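Local coordinates for protein PKS (Streptomyces albus, PDB 4OQJ) that probably catalyses carbon-carbon bond formation between carrier-protein-bound acyl chains, as a ketosynthase of the AT-less type I polyketide synthase that makes oxazolomycin, at residues Glu572-Cys577 / Glu587-His592; Ala562-Glu565 / Phe570-His573; Tyr602-Ala607 / Val649-Ala654; Ala609-Thr614 / Thr681-Gly686. All blocks are in the same frame, centred on the assembly; numbering follows the deposited sequence.

In the fold
All four contacts lie in the helical region built around the small parallel sheet 547-549, 617-618 and 648-650. From the N terminus, contact 2 comes first and closes the short corner between helices 557-566 and 568-581. Contact 1 begins where contact 2 ends, sharing Glu572 and His573, and folds helix 585-590 back on helix 568-581. Contacts 3 and 4 follow in series, and their loops cross: both start on helix 594-610, one returning from the end of strand 648-650 and the other from helix 680-684. Helix 594-610 thus links the helical corner, the sheet and the C-terminal part of the region.

Contact 1. Residues Glu572-Cys577 / Glu587-His592; sequences EHFDRC and ELLRGH
Phe574 of helix 568-581 reaches across to two successive leucines, Leu588 and Leu589, on helix 585-590, and the three side chains show how one leucine conformation can serve two kinds of approach. The ring is carried out from its helix by a first torsion that sets CG opposite the backbone N (chi1 -168°), and its far end makes the closest contacts. Leu589 places a methyl over one face: CD2 lies 3.8 Å from the centroid of the Phe574 ring, a CH-pi contact displaced toward the rim and 24° off the normal. The same CD2 is 3.5 Å from Phe574 CZ. Leu589 CG follows behind it, 3.7 Å from Phe574 CE1. Leu588, with nearly the same torsions, touches instead through the root of its side chain, CB lying 3.6 Å from Phe574 CZ at a slant to the ring. The contact is wholly apolar. It sits where helices 557-566, 568-581, 585-590 and 594-610 come together: Phe574 also rests on Phe570 and on Ala599 and Val600 of helix 594-610, Leu588 packs against Ala578 and Leu581 of helix 568-581, and Leu589 meets Ala560 and Tyr564 of helix 557-566.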
loop_
_atom_site.group_PDB
_atom_site.type_symbol
_atom_site.label_atom_id
_atom_site.label_comp_id
_atom_site.label_asym_id
_atom_site.label_seq_id
_atom_site.Cartn_x
_atom_site.Cartn_y
_atom_site.Cartn_z
ATOM N N GLU A 572 11.341 7.618 49.726
ATOM C CA GLU A 572 12.166 8.729 49.247
ATOM C C GLU A 572 11.776 10.051 49.901
ATOM O O GLU A 572 12.603 10.711 50.526
ATOM C CB GLU A 572 12.067 8.876 47.721
ATOM C CG GLU A 572 12.826 10.100 47.174
ATOM C CD GLU A 572 12.510 10.422 45.720
ATOM O OE1 GLU A 572 11.970 9.549 45.002
ATOM O OE2 GLU A 572 12.801 11.565 45.299
ATOM N N HIS A 573 10.519 10.448 49.743
ATOM C CA HIS A 573 10.073 11.748 50.245
ATOM C C HIS A 573 10.006 11.810 51.767
ATOM O O HIS A 573 10.156 12.883 52.358
ATOM C CB HIS A 573 8.717 12.094 49.647
ATOM C CG HIS A 573 8.747 12.215 48.157
ATOM N ND1 HIS A 573 9.416 13.232 47.514
ATOM C CD2 HIS A 573 8.222 11.432 47.186
ATOM C CE1 HIS A 573 9.292 13.076 46.205
ATOM N NE2 HIS A 573 8.573 11.992 45.981
ATOM N N PHE A 574 9.774 10.676 52.412
ATOM C CA PHE A 574 9.759 10.663 53.872
ATOM C C PHE A 574 11.172 10.910 54.404
ATOM O O PHE A 574 11.357 11.672 55.350
ATOM C CB PHE A 574 9.203 9.338 54.409
ATOM C CG PHE A 574 8.903 9.363 55.886
ATOM C CD1 PHE A 574 9.884 9.073 56.809
ATOM C CD2 PHE A 574 7.635 9.687 56.343
ATOM C CE1 PHE A 574 9.607 9.103 58.165
ATOM C CE2 PHE A 574 7.352 9.719 57.679
ATOM C CZ PHE A 574 8.339 9.426 58.600
ATOM N N ASP A 575 12.161 10.249 53.805
ATOM C CA ASP A 575 13.554 10.445 54.194
ATOM C C ASP A 575 13.934 11.913 54.066
ATOM O O ASP A 575 14.514 12.501 54.980
ATOM C CB ASP A 575 14.491 9.589 53.337
ATOM C CG ASP A 575 14.545 8.139 53.787
ATOM O OD1 ASP A 575 14.063 7.826 54.899
ATOM O OD2 ASP A 575 15.091 7.306 53.027
ATOM N N ARG A 576 13.586 12.512 52.935
ATOM C CA ARG A 576 13.950 13.899 52.687
ATOM C C ARG A 576 13.182 14.847 53.603
ATOM O O ARG A 576 13.723 15.860 54.042
ATOM C CB ARG A 576 13.720 14.244 51.216
ATOM C CG ARG A 576 14.604 13.414 50.279
ATOM C CD ARG A 576 14.508 13.845 48.819
ATOM N NE ARG A 576 15.220 12.913 47.942
ATOM C CZ ARG A 576 16.535 12.932 47.719
ATOM N NH1 ARG A 576 17.314 13.842 48.305
ATOM N NH2 ARG A 576 17.076 12.034 46.902
ATOM N N CYS A 577 11.935 14.512 53.915
ATOM C CA CYS A 577 11.153 15.314 54.851
ATOM C C CYS A 577 11.732 15.240 56.262
ATOM O O CYS A 577 11.743 16.231 56.981
ATOM C CB CYS A 577 9.697 14.856 54.877
ATOM S SG CYS A 577 8.694 15.750 56.072
ATOM N N GLU A 587 12.768 7.615 63.978
ATOM C CA GLU A 587 12.077 8.276 65.079
ATOM C C GLU A 587 10.682 8.715 64.655
ATOM O O GLU A 587 9.705 8.454 65.356
ATOM C CB GLU A 587 12.881 9.480 65.571
ATOM C CG GLU A 587 13.671 9.212 66.839
ATOM C CD GLU A 587 14.574 10.370 67.215
ATOM O OE1 GLU A 587 14.055 11.497 67.382
ATOM O OE2 GLU A 587 15.800 10.149 67.330
ATOM N N LEU A 588 10.586 9.379 63.508
ATOM C CA LEU A 588 9.289 9.852 63.021
ATOM C C LEU A 588 8.325 8.698 62.702
ATOM O O LEU A 588 7.126 8.800 62.964
ATOM C CB LEU A 588 9.475 10.725 61.780
ATOM C CG LEU A 588 10.024 12.131 61.999
ATOM C CD1 LEU A 588 10.379 12.779 60.668
ATOM C CD2 LEU A 588 9.020 12.982 62.744
ATOM N N LEU A 589 8.842 7.605 62.144
ATOM C CA LEU A 589 8.010 6.454 61.783
ATOM C C LEU A 589 7.381 5.798 63.005
ATOM O O LEU A 589 6.357 5.126 62.900
ATOM C CB LEU A 589 8.824 5.402 61.027
ATOM C CG LEU A 589 9.256 5.670 59.586
ATOM C CD1 LEU A 589 10.105 4.496 59.099
ATOM C CD2 LEU A 589 8.065 5.897 58.651
ATOM N N ARG A 590 8.032 5.966 64.151
ATOM C CA ARG A 590 7.565 5.419 65.417
ATOM C C ARG A 590 6.679 6.413 66.136
ATOM O O ARG A 590 5.998 6.062 67.101
ATOM C CB ARG A 590 8.747 5.061 66.327
ATOM C CG ARG A 590 9.439 3.747 65.976
ATOM C CD ARG A 590 10.721 3.506 66.790
ATOM N NE ARG A 590 11.392 4.742 67.212
ATOM C CZ ARG A 590 12.712 4.937 67.220
ATOM N NH1 ARG A 590 13.548 3.983 66.820
ATOM N NH2 ARG A 590 13.204 6.101 67.628
ATOM N N GLY A 591 6.698 7.656 65.668
ATOM C CA GLY A 591 6.124 8.755 66.428
ATOM C C GLY A 591 4.612 8.868 66.370
ATOM O O GLY A 591 3.965 8.427 65.414
ATOM N N HIS A 592 4.057 9.479 67.412
ATOM C CA HIS A 592 2.628 9.758 67.498
ATOM C C HIS A 592 2.334 11.254 67.464
ATOM O O HIS A 592 1.171 11.662 67.424
ATOM C CB HIS A 592 2.051 9.177 68.790
ATOM C CG HIS A 592 1.954 7.685 68.801
ATOM N ND1 HIS A 592 2.856 6.886 69.470
ATOM C CD2 HIS A 592 1.043 6.847 68.249
ATOM C CE1 HIS A 592 2.508 5.620 69.326
ATOM N NE2 HIS A 592 1.412 5.568 68.589
#

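Contact 2. Residues Ala562-Glu565 / Phe570-His573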
loop_
_atom_site.group_PDB
_atom_site.type_symbol
_atom_site.label_atom_id
_atom_site.label_comp_id
_atom_site.label_asym_id
_atom_site.label_seq_id
_atom_site.Cartn_x
_atom_site.Cartn_y
_atom_site.Cartn_z
ATOM N N ALA A 562 4.437 0.776 57.318
ATOM C CA ALA A 562 4.010 -0.016 56.161
ATOM C C ALA A 562 4.301 0.683 54.829
ATOM O O ALA A 562 4.852 0.079 53.894
ATOM C CB ALA A 562 2.522 -0.335 56.269
ATOM N N LEU A 563 3.908 1.944 54.714
ATOM C CA LEU A 563 4.198 2.694 53.501
ATOM C C LEU A 563 5.707 2.812 53.274
ATOM O O LEU A 563 6.178 2.745 52.135
ATOM C CB LEU A 563 3.584 4.096 53.551
ATOM C CG LEU A 563 2.085 4.223 53.266
ATOM C CD1 LEU A 563 1.681 5.686 53.296
ATOM C CD2 LEU A 563 1.687 3.584 51.943
ATOM N N TYR A 564 6.449 3.004 54.360
ATOM C CA TYR A 564 7.888 3.168 54.279
ATOM C C TYR A 564 8.519 1.908 53.714
ATOM O O TYR A 564 9.394 1.976 52.857
ATOM C CB TYR A 564 8.483 3.474 55.656
ATOM C CG TYR A 564 9.881 4.054 55.602
ATOM C CD1 TYR A 564 10.082 5.412 55.372
ATOM C CD2 TYR A 564 11.002 3.253 55.780
ATOM C CE1 TYR A 564 11.352 5.960 55.334
ATOM C CE2 TYR A 564 12.283 3.795 55.735
ATOM C CZ TYR A 564 12.448 5.148 55.511
ATOM O OH TYR A 564 13.713 5.696 55.460
ATOM N N GLU A 565 8.061 0.761 54.201
ATOM C CA GLU A 565 8.566 -0.524 53.742
ATOM C C GLU A 565 8.112 -0.850 52.327
ATOM O O GLU A 565 8.892 -1.377 51.533
ATOM C CB GLU A 565 8.116 -1.631 54.704
ATOM C CG GLU A 565 8.680 -3.010 54.400
ATOM C CD GLU A 565 8.060 -4.088 55.274
ATOM O OE1 GLU A 565 8.426 -4.169 56.465
ATOM O OE2 GLU A 565 7.199 -4.845 54.771
ATOM N N PHE A 570 7.256 6.748 48.561
ATOM C CA PHE A 570 6.985 7.283 49.889
ATOM C C PHE A 570 8.282 7.387 50.664
ATOM O O PHE A 570 8.585 8.421 51.257
ATOM C CB PHE A 570 5.987 6.397 50.644
ATOM C CG PHE A 570 5.734 6.836 52.064
ATOM C CD1 PHE A 570 4.757 7.779 52.345
ATOM C CD2 PHE A 570 6.469 6.305 53.113
ATOM C CE1 PHE A 570 4.520 8.184 53.641
ATOM C CE2 PHE A 570 6.238 6.707 54.417
ATOM C CZ PHE A 570 5.257 7.646 54.683
ATOM N N ARG A 571 9.041 6.296 50.646
ATOM C CA ARG A 571 10.292 6.188 51.390
ATOM C C ARG A 571 11.231 7.331 51.024
ATOM O O ARG A 571 11.820 7.960 51.906
ATOM C CB ARG A 571 10.945 4.825 51.114
ATOM C CG ARG A 571 12.022 4.434 52.089
ATOM C CD ARG A 571 12.373 2.951 52.006
ATOM N NE ARG A 571 12.609 2.489 50.636
ATOM C CZ ARG A 571 11.844 1.622 49.967
ATOM N NH1 ARG A 571 12.180 1.273 48.738
ATOM N NH2 ARG A 571 10.756 1.083 50.514
ATOM N N GLU A 572 11.341 7.618 49.726
ATOM C CA GLU A 572 12.166 8.729 49.247
ATOM C C GLU A 572 11.776 10.051 49.901
ATOM O O GLU A 572 12.603 10.711 50.526
ATOM C CB GLU A 572 12.067 8.876 47.721
ATOM C CG GLU A 572 12.826 10.100 47.174
ATOM C CD GLU A 572 12.510 10.422 45.720
ATOM O OE1 GLU A 572 11.970 9.549 45.002
ATOM O OE2 GLU A 572 12.801 11.565 45.299
ATOM N N HIS A 573 10.519 10.448 49.743
ATOM C CA HIS A 573 10.073 11.748 50.245
ATOM C C HIS A 573 10.006 11.810 51.767
ATOM O O HIS A 573 10.156 12.883 52.358
ATOM C CB HIS A 573 8.717 12.094 49.647
ATOM C CG HIS A 573 8.747 12.215 48.157
ATOM N ND1 HIS A 573 9.416 13.232 47.514
ATOM C CD2 HIS A 573 8.222 11.432 47.186
ATOM C CE1 HIS A 573 9.292 13.076 46.205
ATOM N NE2 HIS A 573 8.573 11.992 45.981
#
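The tight corner between consecutive helices 557-566 and 568-581 is closed by two crossed pairs, Leu563 with Phe570 and Tyr564 with Arg571; the CA atoms of Tyr564 and Arg571 are only 4.8 Å apart. In each pair an aliphatic carbon sits above the middle of an aromatic ring. Leu563 CB is 3.7 Å from the centroid of the Phe570 ring, almost on its normal, and Leu563 CD1 extends the same cover to Phe570 CE1 at 3.8 Å. Roles are reversed in the second pair, where the tyrosine supplies the ring: Arg571 CG stands 3.6 Å from the Tyr564 centroid, 13° off the normal. The guanidinium itself does not stack, its plane being nearly perpendicular to the ring. A bend at chi3 (49°) turns it back toward the first helix, and Arg571 NH2 donates to Tyr564 O at 2.9 Å with an N-H...O angle of 158°, the acceptor lying close to the guanidinium plane. This carbonyl belongs to the last turn of helix 557-566, so the positive charge probably also eases the negative end of that helix. Beyond the corner, Leu563 and Phe570 face Thr604 of helix 594-610, Phe570 also touches Ala603 of that helix, and Tyr564 leans on Ala585 of helix 585-590.

Contact 3. Residues Tyr602-Ala607 / Val649-Ala654; sequences YATARA and VALLPA
Leu651, just past the end of strand 648-650, meets Thr604 and Ala605 of helix 594-610 in a buried contact that divides into an apolar half and a water-mediated polar half. The apolar half belongs to the two methyl branches of Leu651, one for each partner. Its CD2 lies 4.1 Å from Thr604 CG2, the two side chains running antiparallel alongside one another, while CD1 stands 4.2 Å from Ala605 CB. These are loose van der Waals approaches.

The polar half runs through one water molecule, which donates both its protons. One goes to Thr604 OG1 at 2.7 Å and the other to Leu651 O, also at 2.7 Å, so the water ties the helix to the chain leaving the strand. With chi1 at -61°, Thr604 holds OG1 beside its backbone N, where it bonds both Val600 O and the water, and sets CG2 opposite that N, against Leu651 CD2. The hydroxyl gives its own proton to Val600 O, one turn back in the helix, and accepts from the water, so it is engaged as both donor and acceptor.

The contact joins helix 594-610 to the chain leaving strand 648-650, an outer strand of the three-stranded parallel sheet. The backbone of Leu651 pairs with Glu549 of the adjacent strand, and its side chain also touches Gln601 and Leu608 of helix 594-610. Thr604 is further covered by Leu664 and Leu667 of helix 660-673.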
loop_
_atom_site.group_PDB
_atom_site.type_symbol
_atom_site.label_atom_id
_atom_site.label_comp_id
_atom_site.label_asym_id
_atom_site.label_seq_id
_atom_site.Cartn_x
_atom_site.Cartn_y
_atom_site.Cartn_z
ATOM N N TYR A 602 2.861 14.621 54.410
ATOM C CA TYR A 602 3.657 15.356 53.437
ATOM C C TYR A 602 4.274 14.399 52.427
ATOM O O TYR A 602 4.218 14.632 51.217
ATOM C CB TYR A 602 4.765 16.176 54.126
ATOM C CG TYR A 602 5.646 16.923 53.144
ATOM C CD1 TYR A 602 5.263 18.157 52.637
ATOM C CD2 TYR A 602 6.855 16.394 52.722
ATOM C CE1 TYR A 602 6.061 18.844 51.734
ATOM C CE2 TYR A 602 7.662 17.075 51.827
ATOM C CZ TYR A 602 7.257 18.298 51.330
ATOM O OH TYR A 602 8.057 18.981 50.434
ATOM N N ALA A 603 4.855 13.315 52.922
ATOM C CA ALA A 603 5.475 12.331 52.044
ATOM C C ALA A 603 4.438 11.698 51.111
ATOM O O ALA A 603 4.729 11.450 49.938
ATOM C CB ALA A 603 6.170 11.277 52.858
ATOM N N THR A 604 3.236 11.430 51.622
ATOM C CA THR A 604 2.170 10.868 50.783
ATOM C C THR A 604 1.805 11.867 49.672
ATOM O O THR A 604 1.690 11.496 48.502
ATOM C CB THR A 604 0.905 10.515 51.611
ATOM O OG1 THR A 604 1.222 9.526 52.597
ATOM C CG2 THR A 604 -0.198 9.976 50.717
ATOM N N ALA A 605 1.653 13.139 50.039
ATOM C CA ALA A 605 1.323 14.185 49.070
ATOM C C ALA A 605 2.379 14.302 47.974
ATOM O O ALA A 605 2.043 14.423 46.797
ATOM C CB ALA A 605 1.144 15.524 49.764
ATOM N N ARG A 606 3.652 14.261 48.350
ATOM C CA ARG A 606 4.720 14.333 47.356
ATOM C C ARG A 606 4.742 13.088 46.456
ATOM O O ARG A 606 5.055 13.178 45.271
ATOM C CB ARG A 606 6.079 14.507 48.036
ATOM C CG ARG A 606 6.238 15.794 48.848
ATOM C CD ARG A 606 5.733 17.030 48.113
ATOM N NE ARG A 606 6.491 17.308 46.896
ATOM C CZ ARG A 606 5.995 17.897 45.808
ATOM N NH1 ARG A 606 4.718 18.265 45.744
ATOM N NH2 ARG A 606 6.783 18.107 44.766
ATOM N N ALA A 607 4.409 11.926 47.006
ATOM C CA ALA A 607 4.393 10.716 46.195
ATOM C C ALA A 607 3.268 10.827 45.164
ATOM O O ALA A 607 3.449 10.473 44.004
ATOM C CB ALA A 607 4.220 9.481 47.062
ATOM N N VAL A 649 -10.130 15.002 50.502
ATOM C CA VAL A 649 -9.708 13.623 50.732
ATOM C C VAL A 649 -8.531 13.600 51.708
ATOM O O VAL A 649 -7.509 14.227 51.456
ATOM C CB VAL A 649 -9.323 12.948 49.400
ATOM C CG1 VAL A 649 -8.699 11.591 49.634
ATOM C CG2 VAL A 649 -10.550 12.815 48.531
ATOM N N ALA A 650 -8.678 12.892 52.827
ATOM C CA ALA A 650 -7.658 12.914 53.875
ATOM C C ALA A 650 -6.410 12.144 53.458
ATOM O O ALA A 650 -6.498 11.131 52.773
ATOM C CB ALA A 650 -8.218 12.345 55.177
ATOM N N LEU A 651 -5.252 12.644 53.880
ATOM C CA LEU A 651 -3.968 12.018 53.579
ATOM C C LEU A 651 -3.590 10.943 54.606
ATOM O O LEU A 651 -2.568 10.263 54.459
ATOM C CB LEU A 651 -2.880 13.088 53.512
ATOM C CG LEU A 651 -2.974 14.010 52.290
ATOM C CD1 LEU A 651 -2.091 15.229 52.469
ATOM C CD2 LEU A 651 -2.590 13.263 51.022
ATOM N N LEU A 652 -4.427 10.791 55.629
ATOM C CA LEU A 652 -4.229 9.786 56.672
ATOM C C LEU A 652 -5.388 8.807 56.736
ATOM O O LEU A 652 -6.539 9.210 56.586
ATOM C CB LEU A 652 -4.091 10.442 58.035
ATOM C CG LEU A 652 -2.768 11.091 58.393
ATOM C CD1 LEU A 652 -2.815 11.487 59.841
ATOM C CD2 LEU A 652 -1.588 10.174 58.122
ATOM N N PRO A 653 -5.095 7.521 56.991
ATOM C CA PRO A 653 -6.209 6.586 57.163
ATOM C C PRO A 653 -7.041 6.952 58.387
ATOM O O PRO A 653 -6.497 7.456 59.381
ATOM C CB PRO A 653 -5.517 5.229 57.360
ATOM C CG PRO A 653 -4.090 5.440 56.973
ATOM C CD PRO A 653 -3.798 6.871 57.239
ATOM N N ALA A 654 -8.347 6.723 58.312
ATOM C CA ALA A 654 -9.198 6.866 59.486
ATOM C C ALA A 654 -8.884 5.731 60.451
ATOM O O ALA A 654 -8.349 4.695 60.045
ATOM C CB ALA A 654 -10.667 6.853 59.094
HETATM O O HOH W 1 -0.692 8.294 54.140
#

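Contact 4. Residues Ala609-Thr614 / Thr681-Gly686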
loop_
_atom_site.group_PDB
_atom_site.type_symbol
_atom_site.label_atom_id
_atom_site.label_comp_id
_atom_site.label_asym_id
_atom_site.label_seq_id
_atom_site.Cartn_x
_atom_site.Cartn_y
_atom_site.Cartn_z
ATOM N N ALA A 609 2.129 13.572 43.928
ATOM C CA ALA A 609 2.552 14.586 42.960
ATOM C C ALA A 609 3.475 13.965 41.923
ATOM O O ALA A 609 3.311 14.194 40.719
ATOM C CB ALA A 609 3.239 15.748 43.655
ATOM N N GLY A 610 4.430 13.168 42.400
ATOM C CA GLY A 610 5.338 12.433 41.531
ATOM C C GLY A 610 4.630 11.473 40.581
ATOM O O GLY A 610 5.171 11.106 39.536
ATOM N N TRP A 611 3.419 11.061 40.938
ATOM C CA TRP A 611 2.619 10.180 40.087
ATOM C C TRP A 611 1.651 10.980 39.223
ATOM O O TRP A 611 0.762 10.416 38.572
ATOM C CB TRP A 611 1.865 9.169 40.950
ATOM C CG TRP A 611 2.759 8.137 41.556
ATOM C CD1 TRP A 611 3.905 7.621 41.021
ATOM C CD2 TRP A 611 2.592 7.506 42.823
ATOM N NE1 TRP A 611 4.458 6.703 41.879
ATOM C CE2 TRP A 611 3.667 6.610 42.994
ATOM C CE3 TRP A 611 1.636 7.614 43.842
ATOM C CZ2 TRP A 611 3.818 5.828 44.137
ATOM C CZ3 TRP A 611 1.785 6.835 44.972
ATOM C CH2 TRP A 611 2.866 5.949 45.107
ATOM N N GLY A 612 1.826 12.299 39.234
ATOM C CA GLY A 612 1.099 13.182 38.346
ATOM C C GLY A 612 -0.098 13.901 38.927
ATOM O O GLY A 612 -0.750 14.681 38.230
ATOM N N SER A 613 -0.403 13.661 40.196
ATOM C CA SER A 613 -1.560 14.306 40.805
ATOM C C SER A 613 -1.420 15.812 40.743
ATOM O O SER A 613 -0.331 16.349 40.972
ATOM C CB SER A 613 -1.734 13.887 42.262
ATOM O OG SER A 613 -2.777 14.643 42.861
ATOM N N THR A 614 -2.526 16.491 40.456
ATOM C CA THR A 614 -2.536 17.947 40.448
ATOM C C THR A 614 -3.594 18.469 41.422
ATOM O O THR A 614 -3.921 19.655 41.419
ATOM C CB THR A 614 -2.770 18.502 39.018
ATOM O OG1 THR A 614 -3.961 17.944 38.445
ATOM C CG2 THR A 614 -1.587 18.160 38.126
ATOM N N THR A 681 2.220 5.624 33.535
ATOM C CA THR A 681 3.532 5.152 33.111
ATOM C C THR A 681 4.530 5.325 34.236
ATOM O O THR A 681 5.286 4.399 34.560
ATOM C CB THR A 681 4.031 5.881 31.850
ATOM O OG1 THR A 681 3.164 5.557 30.766
ATOM C CG2 THR A 681 5.444 5.441 31.489
ATOM N N VAL A 682 4.525 6.497 34.860
ATOM C CA VAL A 682 5.405 6.719 36.002
ATOM C C VAL A 682 4.991 5.818 37.166
ATOM O O VAL A 682 5.831 5.261 37.876
ATOM C CB VAL A 682 5.393 8.192 36.462
ATOM C CG1 VAL A 682 6.289 8.374 37.687
ATOM C CG2 VAL A 682 5.859 9.101 35.336
ATOM N N PHE A 683 3.689 5.679 37.372
ATOM C CA PHE A 683 3.194 4.863 38.470
ATOM C C PHE A 683 3.709 3.419 38.413
ATOM O O PHE A 683 4.019 2.829 39.451
ATOM C CB PHE A 683 1.671 4.859 38.464
ATOM C CG PHE A 683 1.072 4.162 39.636
ATOM C CD1 PHE A 683 1.096 4.753 40.893
ATOM C CD2 PHE A 683 0.486 2.921 39.491
ATOM C CE1 PHE A 683 0.540 4.117 41.981
ATOM C CE2 PHE A 683 -0.078 2.273 40.585
ATOM C CZ PHE A 683 -0.050 2.876 41.826
ATOM N N HIS A 684 3.783 2.856 37.204
ATOM C CA HIS A 684 4.194 1.455 37.011
ATOM C C HIS A 684 5.680 1.280 36.648
ATOM O O HIS A 684 6.129 0.160 36.409
ATOM C CB HIS A 684 3.316 0.807 35.932
ATOM C CG HIS A 684 1.917 0.536 36.386
ATOM N ND1 HIS A 684 1.606 -0.464 37.287
ATOM C CD2 HIS A 684 0.746 1.152 36.098
ATOM C CE1 HIS A 684 0.306 -0.460 37.518
ATOM N NE2 HIS A 684 -0.239 0.517 36.811
ATOM N N GLN A 685 6.428 2.385 36.620
ATOM C CA GLN A 685 7.879 2.391 36.348
ATOM C C GLN A 685 8.691 1.243 36.946
ATOM O O GLN A 685 9.361 0.498 36.230
ATOM C CB GLN A 685 8.495 3.680 36.889
ATOM C CG GLN A 685 8.874 4.695 35.864
ATOM C CD GLN A 685 9.303 6.005 36.507
ATOM O OE1 GLN A 685 9.533 6.074 37.720
ATOM N NE2 GLN A 685 9.408 7.051 35.699
ATOM N N GLY A 686 8.651 1.131 38.271
ATOM C CA GLY A 686 9.568 0.269 38.992
ATOM C C GLY A 686 9.368 -1.227 38.822
ATOM O O GLY A 686 10.021 -2.019 39.512
HETATM O O HOH W 2 6.762 5.203 40.554
#
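Trp611 and Phe683 approach to 5.6 Å between CA atoms where helix 594-610 ends in a Schellman motif, with Gly612 as the C-prime residue at positive phi. Gly612 N is bonded to Ala609 O and Ser613 N to Leu608 O. Just ahead of that glycine, the indole of Trp611 becomes the platform of a T-shaped pair. Phe683 turns its edge to the indole face; its ring centroid is 5.0 Å from that of the five-membered ring and the planes stand at 77°. Phe683 CD1 leads, poised above the middle of the indole and 3.7 Å from Trp611 CD2. A first torsion of -174° carries the phenyl ring out to the indole, opposite its backbone N, and chi2 (74°) turns this edge to it. Val682 works from another direction, its CG1 lying at the indole edge, 4.2 Å from Trp611 CD1, and also 3.5 Å from Gly610 O. The indole N-H is met in the ring plane by a water, 3.1 Å from Trp611 NE1, which in turn donates to Val682 O at 2.8 Å. A single solvent molecule thus bridges the end of one helix to the backbone of helix 680-684. Helix 660-673 packs against both aromatics: Trp611 on Leu664 and Ile668, Phe683 on Leu665 and Ile668. Across helix 680-684, His684 touches Gln501 and Ala504 of helix 496-505.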